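Local coordinates for protein aminoglycoside phosphotransferase (Mycobacterium smegmatis, PDB 6EF6) that phosphorylates (S)-1-amino-2-propanol, serving as the aminopropanol kinase of a bacterial microcompartment for aminoacetone utilization, at residues 49-54 / 137-142; 234-239 / 250-255; 67-72 / 127-132; 145-150 / 267-272. One frame throughout, in Å; residues are numbered along the deposited sequence.

In the fold
Following the chain from the N terminus, 49-54 is the turn after strand 45-48, and it meets 137-142, closing the loop of contact 1. Within that loop lies contact 3, where strands 64-70 and 124-130 pair in the five-stranded sheet. Just beyond, 145-150 starts helix 147-163 and opens contact 4, which closes only at 267-272. Contact 2, a tight return between 234-239 and 250-255, falls within this second long loop. Contacts 1 and 4 follow one another without crossing. In space 137-142 runs beside strand 237-239, joining contacts 1 and 2; contacts 2 and 3 both touch the benzoic acid, and L234 and L237 reach contact 4.

Contact 1 (49-54 / 137-142); sequences LNLSEN and PDEESL. With JFN ((2R)-1-methoxypropan-2-amine), chain C.
E139 sets its CG beside its own backbone N (chi1 -62°) and then bends sharply at chi2 (90°), a fold that carries the carboxylate up to the backbone of L49 and N50. There OE2 of E139 accepts from N50 N at 2.8 Å, a nearly straight bond (175°) in which the N-H comes from above the carboxylate plane. The same oxygen lies 3.4 Å from L49 CA and 3.6 Å from L49 CB, so the carboxylate lies alongside L49 as well as gripping the next amide. L51 CD2 packs on E139 CG at 4.1 Å; on the P137 side, L49 CD2 meets P137 CG at 3.7 Å, the two side chains crossing at about a right angle. N50 is the centre of an inverse gamma turn, closed by a weak bond from L51 N to L49 O, and further along S52 OG accepts from N54 N at 2.7 Å in an ST turn. L51 and S52 border the benzoic acid, consistent with the nucleotide-covering loop between the first two strands of kinase-like folds. L51 also packs on L238 of strand 237-239, while L49 and P137 share L58 of strand 55-61.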
# COMPACT_ATOMS: atom_id res chain seq x y z
N LEU A 49 -7.19 11.41 -10.85
CA LEU A 49 -7.32 9.96 -10.96
C LEU A 49 -7.74 9.34 -9.62
O LEU A 49 -7.48 9.90 -8.55
CB LEU A 49 -5.99 9.34 -11.44
CG LEU A 49 -5.52 9.83 -12.81
CD1 LEU A 49 -4.23 9.11 -13.21
CD2 LEU A 49 -6.60 9.64 -13.89
N ASN A 50 -8.39 8.18 -9.69
CA ASN A 50 -8.90 7.52 -8.49
C ASN A 50 -7.87 6.51 -7.96
O ASN A 50 -8.13 5.33 -7.77
CB ASN A 50 -10.24 6.87 -8.77
CG ASN A 50 -11.33 7.88 -8.98
OD1 ASN A 50 -11.14 9.06 -8.67
ND2 ASN A 50 -12.45 7.46 -9.52
N LEU A 51 -6.69 7.04 -7.70
CA LEU A 51 -5.55 6.24 -7.27
C LEU A 51 -4.89 6.99 -6.13
O LEU A 51 -4.85 8.23 -6.14
CB LEU A 51 -4.54 6.11 -8.41
CG LEU A 51 -4.94 5.67 -9.83
CD1 LEU A 51 -3.88 6.05 -10.82
CD2 LEU A 51 -5.20 4.22 -9.88
N SER A 52 -4.42 6.25 -5.13
CA SER A 52 -3.57 6.77 -4.06
C SER A 52 -4.33 7.60 -3.03
O SER A 52 -5.33 8.21 -3.36
CB SER A 52 -2.42 7.60 -4.65
OG SER A 52 -1.76 8.32 -3.63
N GLU A 53 -3.82 7.67 -1.80
CA GLU A 53 -4.30 8.67 -0.84
C GLU A 53 -3.80 10.07 -1.17
O GLU A 53 -4.35 11.06 -0.66
CB GLU A 53 -3.82 8.32 0.56
CG GLU A 53 -4.76 7.50 1.40
CD GLU A 53 -4.62 7.81 2.88
OE1 GLU A 53 -5.10 8.89 3.32
OE2 GLU A 53 -4.00 7.00 3.61
N ASN A 54 -2.75 10.19 -1.97
CA ASN A 54 -2.30 11.47 -2.48
C ASN A 54 -3.14 11.83 -3.69
O ASN A 54 -3.76 10.97 -4.33
CB ASN A 54 -0.81 11.37 -2.86
CG ASN A 54 0.06 10.90 -1.70
OD1 ASN A 54 0.11 11.53 -0.66
ND2 ASN A 54 0.69 9.75 -1.86
N PRO A 137 -8.57 7.15 -17.34
CA PRO A 137 -9.91 6.75 -16.90
C PRO A 137 -10.66 6.04 -18.02
O PRO A 137 -10.57 6.44 -19.19
CB PRO A 137 -10.58 8.08 -16.56
CG PRO A 137 -9.45 8.95 -16.17
CD PRO A 137 -8.33 8.58 -17.09
N ASP A 138 -11.41 4.99 -17.66
CA ASP A 138 -11.51 4.47 -16.29
C ASP A 138 -10.27 3.62 -16.02
O ASP A 138 -9.89 2.80 -16.85
CB ASP A 138 -12.77 3.62 -16.11
CG ASP A 138 -14.05 4.43 -16.20
OD1 ASP A 138 -14.02 5.62 -15.80
OD2 ASP A 138 -15.07 3.89 -16.67
N GLU A 139 -9.66 3.84 -14.85
CA GLU A 139 -8.42 3.16 -14.51
C GLU A 139 -8.63 1.65 -14.47
O GLU A 139 -9.61 1.16 -13.93
CB GLU A 139 -7.95 3.61 -13.13
CG GLU A 139 -7.64 5.09 -13.03
CD GLU A 139 -8.84 5.91 -12.61
OE1 GLU A 139 -9.97 5.39 -12.63
OE2 GLU A 139 -8.66 7.08 -12.23
N GLU A 140 -7.66 0.92 -15.01
CA GLU A 140 -7.78 -0.52 -15.11
C GLU A 140 -6.66 -1.19 -14.34
O GLU A 140 -5.47 -0.89 -14.55
CB GLU A 140 -7.79 -0.99 -16.56
CG GLU A 140 -8.12 -2.46 -16.71
CD GLU A 140 -8.23 -2.90 -18.17
OE1 GLU A 140 -8.19 -2.03 -19.06
OE2 GLU A 140 -8.34 -4.12 -18.41
N SER A 141 -7.05 -2.08 -13.43
CA SER A 141 -6.12 -2.77 -12.55
C SER A 141 -6.42 -4.27 -12.55
O SER A 141 -7.39 -4.74 -13.15
CB SER A 141 -6.26 -2.26 -11.11
OG SER A 141 -7.51 -2.66 -10.53
N LEU A 142 -5.57 -5.03 -11.87
CA LEU A 142 -5.92 -6.41 -11.57
C LEU A 142 -7.27 -6.48 -10.83
O LEU A 142 -7.68 -5.54 -10.14
CB LEU A 142 -4.83 -7.02 -10.68
CG LEU A 142 -3.45 -7.20 -11.32
CD1 LEU A 142 -2.53 -7.96 -10.37
CD2 LEU A 142 -3.50 -7.89 -12.68
C07 JFN C . -7.85 4.20 0.91
C08 JFN C . -5.03 3.58 3.23
C09 JFN C . -6.06 3.39 2.13
C15 JFN C . -4.01 2.46 3.15
N04 JFN C . -4.30 4.81 3.04
O02 JFN C . -7.16 4.24 2.13

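Contact 2 (234-239 / 250-255); sequences LANLLV and VIDFDD. With NA (sodium ion), chain D; BEZ (benzoic acid), chain B.
The metal site, at what probably corresponds to the catalytic loop of kinase-like folds, brings N236 against D252, the aspartate shortly after strand 248-250. Their amide and carboxylate planes stand almost perpendicular, 83° apart, and N236 CG lies 3.8 Å from D252 CB. The amide is anchored by ND2, which donates to the backbone O of D231. A water is modelled between N236 OD1 and D252 OD2, but so close to both that its details are doubtful. D252 OD2 binds the sodium ion at 2.6 Å, and three waters and D231 also coordinate the metal; one of those waters donates to D255 OD2 at 2.7 Å. In protein kinases and aminoglycoside phosphotransferases the equivalent asparagine and aspartate hold magnesium of the nucleotide; here the aspartate, with D231, binds sodium, and N236 stands beside the site without ligating it. Alongside the pair the backbones form a short hairpin: I251 N donates to N236 O at 2.9 Å, nearly along the C=O axis, and L237 pairs with V250 in an antiparallel, non-hydrogen-bonded bridge. L237 CG and V250 CG2 lie side by side at 4.0 Å. With CG1 in the crowded position between N and carbonyl carbon (chi1 65°), I251 sends CD1 to L238 CD1, also 4.0 Å away, and the same methyl reaches BEZ C2 at 3.7 Å.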
# COMPACT_ATOMS: atom_id res chain seq x y z
N LEU A 234 -4.94 -4.99 -5.12
CA LEU A 234 -5.13 -5.20 -6.54
C LEU A 234 -5.19 -3.88 -7.31
O LEU A 234 -4.69 -3.78 -8.43
CB LEU A 234 -6.40 -6.02 -6.75
CG LEU A 234 -6.39 -7.48 -6.29
CD1 LEU A 234 -7.84 -7.99 -6.11
CD2 LEU A 234 -5.67 -8.38 -7.24
N ALA A 235 -5.83 -2.86 -6.71
CA ALA A 235 -6.00 -1.58 -7.38
C ALA A 235 -4.68 -0.88 -7.68
O ALA A 235 -4.67 0.01 -8.52
CB ALA A 235 -6.82 -0.66 -6.47
N ASN A 236 -3.59 -1.25 -7.01
CA ASN A 236 -2.28 -0.64 -7.24
C ASN A 236 -1.44 -1.39 -8.27
O ASN A 236 -0.24 -1.07 -8.44
CB ASN A 236 -1.53 -0.49 -5.92
CG ASN A 236 -1.99 0.72 -5.15
OD1 ASN A 236 -2.59 1.64 -5.72
ND2 ASN A 236 -1.74 0.74 -3.88
N LEU A 237 -2.00 -2.36 -9.00
CA LEU A 237 -1.31 -3.00 -10.11
C LEU A 237 -2.12 -2.70 -11.35
O LEU A 237 -3.15 -3.34 -11.62
CB LEU A 237 -1.13 -4.50 -9.86
CG LEU A 237 0.11 -4.86 -9.00
CD1 LEU A 237 -0.06 -4.44 -7.55
CD2 LEU A 237 0.43 -6.34 -9.09
N LEU A 238 -1.68 -1.70 -12.06
CA LEU A 238 -2.36 -1.21 -13.25
C LEU A 238 -2.00 -2.06 -14.47
O LEU A 238 -0.87 -2.53 -14.61
CB LEU A 238 -2.03 0.27 -13.55
CG LEU A 238 -2.45 1.23 -12.44
CD1 LEU A 238 -2.32 2.67 -12.98
CD2 LEU A 238 -3.84 1.00 -11.89
N VAL A 239 -2.96 -2.26 -15.37
CA VAL A 239 -2.75 -3.15 -16.51
C VAL A 239 -3.10 -2.45 -17.81
O VAL A 239 -3.98 -1.60 -17.87
CB VAL A 239 -3.56 -4.45 -16.41
CG1 VAL A 239 -3.15 -5.21 -15.21
CG2 VAL A 239 -5.04 -4.14 -16.36
N VAL A 250 3.31 -1.82 -11.10
CA VAL A 250 3.05 -1.59 -9.69
C VAL A 250 3.21 -0.11 -9.41
O VAL A 250 4.23 0.48 -9.78
CB VAL A 250 4.04 -2.38 -8.82
CG1 VAL A 250 3.69 -2.17 -7.31
CG2 VAL A 250 4.02 -3.85 -9.17
N ILE A 251 2.16 0.51 -8.85
CA ILE A 251 2.18 1.94 -8.58
C ILE A 251 2.08 2.16 -7.06
O ILE A 251 1.89 1.23 -6.26
CB ILE A 251 1.06 2.68 -9.33
CG1 ILE A 251 -0.32 2.26 -8.84
CG2 ILE A 251 1.20 2.49 -10.84
CD1 ILE A 251 -1.41 3.28 -9.14
N ASP A 252 2.18 3.43 -6.66
CA ASP A 252 1.86 3.86 -5.29
C ASP A 252 2.72 3.15 -4.25
O ASP A 252 2.23 2.50 -3.33
CB ASP A 252 0.37 3.68 -4.98
CG ASP A 252 -0.05 4.36 -3.69
OD1 ASP A 252 0.76 5.12 -3.13
OD2 ASP A 252 -1.19 4.11 -3.23
N PHE A 253 4.03 3.39 -4.39
CA PHE A 253 5.03 2.96 -3.39
C PHE A 253 5.08 3.91 -2.18
O PHE A 253 6.03 3.88 -1.40
CB PHE A 253 6.43 2.80 -4.04
CG PHE A 253 6.62 1.56 -4.85
CD1 PHE A 253 6.04 1.42 -6.12
CD2 PHE A 253 7.49 0.57 -4.42
CE1 PHE A 253 6.27 0.29 -6.88
CE2 PHE A 253 7.69 -0.56 -5.20
CZ PHE A 253 7.10 -0.71 -6.42
N ASP A 254 4.10 4.82 -2.02
CA ASP A 254 4.26 5.86 -1.02
C ASP A 254 4.19 5.35 0.42
O ASP A 254 4.59 6.11 1.31
CB ASP A 254 3.18 6.93 -1.24
CG ASP A 254 3.42 8.20 -0.40
OD1 ASP A 254 4.51 8.81 -0.45
OD2 ASP A 254 2.47 8.64 0.30
N ASP A 255 3.69 4.17 0.69
CA ASP A 255 3.73 3.56 2.02
C ASP A 255 4.91 2.64 2.21
O ASP A 255 5.01 1.95 3.21
CB ASP A 255 2.43 2.82 2.40
CG ASP A 255 1.31 3.73 2.80
OD1 ASP A 255 1.56 4.90 3.11
OD2 ASP A 255 0.15 3.20 2.75
NA NA D . -1.49 3.81 -0.66
C BEZ B . 1.72 6.95 -7.37
O1 BEZ B . 2.80 6.65 -6.85
O2 BEZ B . 0.81 7.45 -6.65
C1 BEZ B . 1.54 6.69 -8.82
C2 BEZ B . 0.27 6.61 -9.37
C3 BEZ B . 0.13 6.37 -10.73
C4 BEZ B . 1.25 6.20 -11.53
C5 BEZ B . 2.52 6.29 -10.98
C6 BEZ B . 2.66 6.52 -9.63
O HOH W 1 -3.25 3.69 -4.64
O HOH W 2 0.71 3.72 -0.54
O HOH W 3 -1.19 6.22 -1.18
O HOH W 4 -1.88 4.16 1.30

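Contact 3 (67-72 / 127-132); sequences ILRVHR and VHFEMV. With BEZ (benzoic acid), chain B.
R69 and F129 cross with their flat groups almost perpendicular, 83° apart: CZ of the F129 ring stands over the centre of the guanidinium, 3.8 Å from R69 CZ, so the ring presents its edge to the guanidinium face. The arginine chain runs extended from the strand and then bends at chi3 (76°), which turns the guanidinium across the end of the phenyl ring. From there R69 NH1 donates to BEZ O1 at 2.9 Å, while NH2 forms a salt bridge with E84 of helix 78-94. The F129 ring is covered on both faces, by BEZ C6 on one and V127 CG1 on the other. I67 completes this side of the sheet; its CD1 comes within 3.5 Å of BEZ C4 and also touches V132 CG2. The pairing of R69 with a glutamate of the following helix probably corresponds to the lysine-glutamate pair of protein kinases, with arginine in place of lysine, and the benzoic acid probably lies in the nucleotide cleft between the lobes. The two strands are neighbours in the antiparallel N-lobe sheet, running at 155° to each other. I67 and F129 form a hydrogen-bonded pair, with F129 N to I67 O at 2.7 Å, and R69 and V127 form another, with R69 N to V127 O at 2.8 Å. Between them L68 and H128 make a non-hydrogen-bonded pair on the other face, their side chains crossing at about a right angle with L68 CD1 4.0 Å from H128 CB. The edge of the imidazole lies beside I67 O, at 3.1 Å from H128 CD2, and its NE2 is hydrogen-bonded to S66 OG.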
# COMPACT_ATOMS: atom_id res chain seq x y z
N ILE A 67 1.84 11.57 -15.46
CA ILE A 67 1.15 11.48 -14.18
C ILE A 67 1.84 12.35 -13.14
O ILE A 67 3.06 12.24 -12.92
CB ILE A 67 1.05 10.02 -13.71
CG1 ILE A 67 0.13 9.26 -14.67
CG2 ILE A 67 0.52 9.98 -12.30
CD1 ILE A 67 0.18 7.77 -14.51
N LEU A 68 1.07 13.20 -12.47
CA LEU A 68 1.62 14.07 -11.44
C LEU A 68 1.05 13.67 -10.07
O LEU A 68 -0.17 13.65 -9.89
CB LEU A 68 1.27 15.53 -11.77
CG LEU A 68 2.00 16.58 -10.96
CD1 LEU A 68 3.46 16.63 -11.31
CD2 LEU A 68 1.35 17.95 -11.27
N ARG A 69 1.92 13.34 -9.12
CA ARG A 69 1.52 12.96 -7.77
C ARG A 69 1.80 14.10 -6.79
O ARG A 69 2.96 14.47 -6.58
CB ARG A 69 2.29 11.71 -7.34
CG ARG A 69 1.99 11.24 -5.93
CD ARG A 69 2.76 9.95 -5.64
NE ARG A 69 4.16 10.21 -5.38
CZ ARG A 69 5.04 9.25 -5.08
NH1 ARG A 69 4.69 7.96 -5.10
NH2 ARG A 69 6.26 9.60 -4.74
N VAL A 70 0.75 14.64 -6.17
CA VAL A 70 0.88 15.70 -5.17
C VAL A 70 0.78 15.06 -3.78
O VAL A 70 -0.27 14.55 -3.39
CB VAL A 70 -0.18 16.79 -5.35
CG1 VAL A 70 -0.06 17.87 -4.24
CG2 VAL A 70 -0.05 17.47 -6.71
N HIS A 71 1.87 15.08 -3.01
CA HIS A 71 1.89 14.39 -1.73
C HIS A 71 1.05 15.12 -0.70
O HIS A 71 1.08 16.35 -0.60
CB HIS A 71 3.33 14.28 -1.23
CG HIS A 71 4.13 13.27 -1.96
ND1 HIS A 71 4.31 11.99 -1.47
CD2 HIS A 71 4.79 13.32 -3.13
CE1 HIS A 71 5.04 11.30 -2.34
NE2 HIS A 71 5.37 12.09 -3.35
N ARG A 72 0.28 14.35 0.06
CA ARG A 72 -0.49 14.98 1.10
C ARG A 72 0.44 15.58 2.16
O ARG A 72 1.63 15.26 2.24
CB ARG A 72 -1.52 14.03 1.68
CG ARG A 72 -0.96 12.83 2.34
CD ARG A 72 -2.14 11.98 2.77
NE ARG A 72 -1.74 10.86 3.61
CZ ARG A 72 -1.31 9.70 3.14
NH1 ARG A 72 -0.98 8.73 3.98
NH2 ARG A 72 -1.21 9.50 1.83
N VAL A 127 5.87 14.64 -7.25
CA VAL A 127 6.69 13.81 -8.13
C VAL A 127 5.92 13.59 -9.44
O VAL A 127 4.71 13.36 -9.43
CB VAL A 127 7.11 12.46 -7.48
CG1 VAL A 127 8.00 11.70 -8.43
CG2 VAL A 127 7.78 12.69 -6.17
N HIS A 128 6.63 13.69 -10.56
CA HIS A 128 6.07 13.52 -11.90
C HIS A 128 6.54 12.18 -12.45
O HIS A 128 7.73 11.85 -12.34
CB HIS A 128 6.56 14.67 -12.78
CG HIS A 128 5.82 14.84 -14.07
ND1 HIS A 128 6.13 15.87 -14.94
CD2 HIS A 128 4.77 14.19 -14.63
CE1 HIS A 128 5.33 15.82 -15.99
NE2 HIS A 128 4.48 14.82 -15.82
N PHE A 129 5.63 11.39 -13.00
CA PHE A 129 5.94 10.08 -13.56
C PHE A 129 5.52 10.00 -15.02
O PHE A 129 4.57 10.68 -15.45
CB PHE A 129 5.19 8.97 -12.79
CG PHE A 129 5.58 8.86 -11.33
CD1 PHE A 129 6.75 8.21 -10.95
CD2 PHE A 129 4.74 9.37 -10.33
CE1 PHE A 129 7.08 8.08 -9.59
CE2 PHE A 129 5.07 9.27 -8.99
CZ PHE A 129 6.23 8.59 -8.61
N GLU A 130 6.17 9.10 -15.78
CA GLU A 130 5.73 8.83 -17.14
C GLU A 130 4.37 8.14 -17.10
O GLU A 130 3.97 7.54 -16.09
CB GLU A 130 6.75 7.96 -17.88
CG GLU A 130 8.11 8.63 -18.03
CD GLU A 130 9.07 7.88 -18.94
OE1 GLU A 130 8.75 6.76 -19.38
OE2 GLU A 130 10.16 8.43 -19.21
N MET A 131 3.67 8.23 -18.23
CA MET A 131 2.36 7.59 -18.34
C MET A 131 2.50 6.08 -18.07
O MET A 131 3.53 5.46 -18.36
CB MET A 131 1.75 7.85 -19.72
CG MET A 131 0.36 7.34 -19.90
SD MET A 131 -0.75 7.91 -18.62
CE MET A 131 -2.30 7.19 -19.10
N VAL A 132 1.47 5.52 -17.46
CA VAL A 132 1.40 4.10 -17.11
C VAL A 132 0.17 3.51 -17.79
O VAL A 132 -0.93 4.06 -17.66
CB VAL A 132 1.29 3.93 -15.59
CG1 VAL A 132 1.03 2.45 -15.23
CG2 VAL A 132 2.55 4.42 -14.89
C BEZ B . 1.72 6.95 -7.37
O1 BEZ B . 2.80 6.65 -6.85
O2 BEZ B . 0.81 7.45 -6.65
C1 BEZ B . 1.54 6.69 -8.82
C2 BEZ B . 0.27 6.61 -9.37
C3 BEZ B . 0.13 6.37 -10.73
C4 BEZ B . 1.25 6.20 -11.53
C5 BEZ B . 2.52 6.29 -10.98
C6 BEZ B . 2.66 6.52 -9.63

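Contact 4 (145-150 / 267-272); sequences DDFQTL and TAVSFI. With ACT (acetate ion), chain F.
L150 and A268 make the tight part of this contact: CD2 of the leucine sits 3.6 Å from A268 CB, methyl against methyl. L150 reaches it with CG anti to the backbone N (chi1 176°), which throws the branched end across toward the last turn of helix 263-268. One helical turn earlier, F147 points the same way and brings the edge of its ring to the backbone, with CE1 3.6 Å from A268 O and close to the ring plane. V269 crosses the phenylalanine at about a right angle, its CG1 3.9 Å from F147 CE1. Packing slackens toward I272, which comes from the opposite direction and meets the ring edge with CD1 at 4.1 Å from F147 CZ. The far side of the helix start is the open one: D145 and Q148 are exposed, and T149 partly so. T149 OG1 donates to an acetate, probably from the crystallisation liquor, that R246 also binds. On the second segment one carbonyl is gripped twice, since T267 O accepts from both S270 N and S270 OG, the latter at 2.7 Å. A type II turn from V269 to I272 then brings the isoleucine back toward F147. W281 stacks on F147, W285 covers L150 and A268, and L234, just ahead of strand 237-239, packs on both F147 and L150. The contact sets the first turn of helix 147-163 against the C-terminal part of helix 263-268 and the turn after it, core packing of the mainly helical C-lobe of this kinase-like fold.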
# COMPACT_ATOMS: atom_id res chain seq x y z
N ASP A 145 -10.01 -11.89 -10.02
CA ASP A 145 -9.55 -13.05 -10.77
C ASP A 145 -8.05 -13.17 -10.84
O ASP A 145 -7.55 -14.12 -11.46
CB ASP A 145 -10.08 -12.99 -12.21
CG ASP A 145 -11.62 -13.06 -12.31
OD1 ASP A 145 -12.23 -13.66 -11.44
OD2 ASP A 145 -12.17 -12.54 -13.29
N ASP A 146 -7.31 -12.24 -10.23
CA ASP A 146 -5.88 -12.06 -10.47
C ASP A 146 -5.03 -12.11 -9.22
O ASP A 146 -3.86 -11.67 -9.25
CB ASP A 146 -5.61 -10.76 -11.23
CG ASP A 146 -6.35 -10.68 -12.53
OD1 ASP A 146 -6.28 -11.67 -13.30
OD2 ASP A 146 -6.96 -9.62 -12.78
N PHE A 147 -5.51 -12.71 -8.15
CA PHE A 147 -4.68 -12.86 -6.95
C PHE A 147 -3.36 -13.57 -7.24
O PHE A 147 -2.36 -13.28 -6.58
CB PHE A 147 -5.42 -13.53 -5.79
CG PHE A 147 -6.36 -12.59 -5.08
CD1 PHE A 147 -5.82 -11.69 -4.15
CD2 PHE A 147 -7.70 -12.57 -5.33
CE1 PHE A 147 -6.63 -10.79 -3.53
CE2 PHE A 147 -8.53 -11.67 -4.66
CZ PHE A 147 -7.99 -10.79 -3.76
N GLN A 148 -3.35 -14.58 -8.10
CA GLN A 148 -2.12 -15.29 -8.39
C GLN A 148 -1.07 -14.37 -8.98
O GLN A 148 0.11 -14.46 -8.60
CB GLN A 148 -2.41 -16.46 -9.32
CG GLN A 148 -1.17 -17.29 -9.58
CD GLN A 148 -1.44 -18.58 -10.33
OE1 GLN A 148 -2.56 -19.13 -10.33
NE2 GLN A 148 -0.41 -19.14 -10.88
N THR A 149 -1.44 -13.53 -9.94
CA THR A 149 -0.51 -12.59 -10.55
C THR A 149 0.01 -11.61 -9.50
O THR A 149 1.21 -11.32 -9.46
CB THR A 149 -1.23 -11.85 -11.67
OG1 THR A 149 -1.65 -12.82 -12.63
CG2 THR A 149 -0.34 -10.86 -12.37
N LEU A 150 -0.87 -11.16 -8.60
CA LEU A 150 -0.43 -10.28 -7.53
C LEU A 150 0.59 -10.97 -6.63
O LEU A 150 1.62 -10.37 -6.27
CB LEU A 150 -1.67 -9.81 -6.76
CG LEU A 150 -1.40 -8.95 -5.52
CD1 LEU A 150 -0.64 -7.68 -5.87
CD2 LEU A 150 -2.77 -8.59 -4.91
N THR A 267 -2.15 -6.78 2.81
CA THR A 267 -2.54 -5.64 2.00
C THR A 267 -3.27 -6.07 0.72
O THR A 267 -4.09 -5.32 0.22
CB THR A 267 -1.37 -4.70 1.69
OG1 THR A 267 -0.51 -5.22 0.67
CG2 THR A 267 -0.59 -4.31 2.93
N ALA A 268 -2.97 -7.26 0.17
CA ALA A 268 -3.63 -7.77 -1.02
C ALA A 268 -5.14 -7.86 -0.84
O ALA A 268 -5.88 -7.77 -1.82
CB ALA A 268 -3.07 -9.15 -1.33
N VAL A 269 -5.61 -8.11 0.39
CA VAL A 269 -7.03 -8.27 0.66
C VAL A 269 -7.59 -7.07 1.43
O VAL A 269 -8.66 -7.17 2.07
CB VAL A 269 -7.33 -9.60 1.32
CG1 VAL A 269 -7.08 -10.75 0.33
CG2 VAL A 269 -6.52 -9.83 2.56
N SER A 270 -6.99 -5.91 1.23
CA SER A 270 -7.44 -4.68 1.90
C SER A 270 -8.92 -4.46 1.65
O SER A 270 -9.37 -4.42 0.49
CB SER A 270 -6.71 -3.46 1.35
OG SER A 270 -5.33 -3.47 1.68
N PHE A 271 -9.66 -4.25 2.75
CA PHE A 271 -11.10 -3.92 2.75
C PHE A 271 -12.03 -5.09 2.42
O PHE A 271 -13.26 -4.95 2.58
CB PHE A 271 -11.45 -2.72 1.86
CG PHE A 271 -10.77 -1.46 2.29
CD1 PHE A 271 -11.09 -0.84 3.48
CD2 PHE A 271 -9.74 -0.92 1.51
CE1 PHE A 271 -10.46 0.34 3.89
CE2 PHE A 271 -9.11 0.25 1.93
CZ PHE A 271 -9.44 0.85 3.10
N ILE A 272 -11.49 -6.22 2.02
CA ILE A 272 -12.22 -7.39 1.57
C ILE A 272 -11.84 -8.63 2.39
O ILE A 272 -12.10 -9.75 1.96
CB ILE A 272 -12.13 -7.61 0.03
CG1 ILE A 272 -10.68 -7.78 -0.44
CG2 ILE A 272 -12.80 -6.50 -0.72
CD1 ILE A 272 -10.56 -8.12 -1.96
C ACT F . -1.45 -12.02 -15.83
O ACT F . -1.23 -11.17 -16.75
OXT ACT F . -2.34 -11.99 -14.94
CH3 ACT F . -0.52 -13.25 -15.79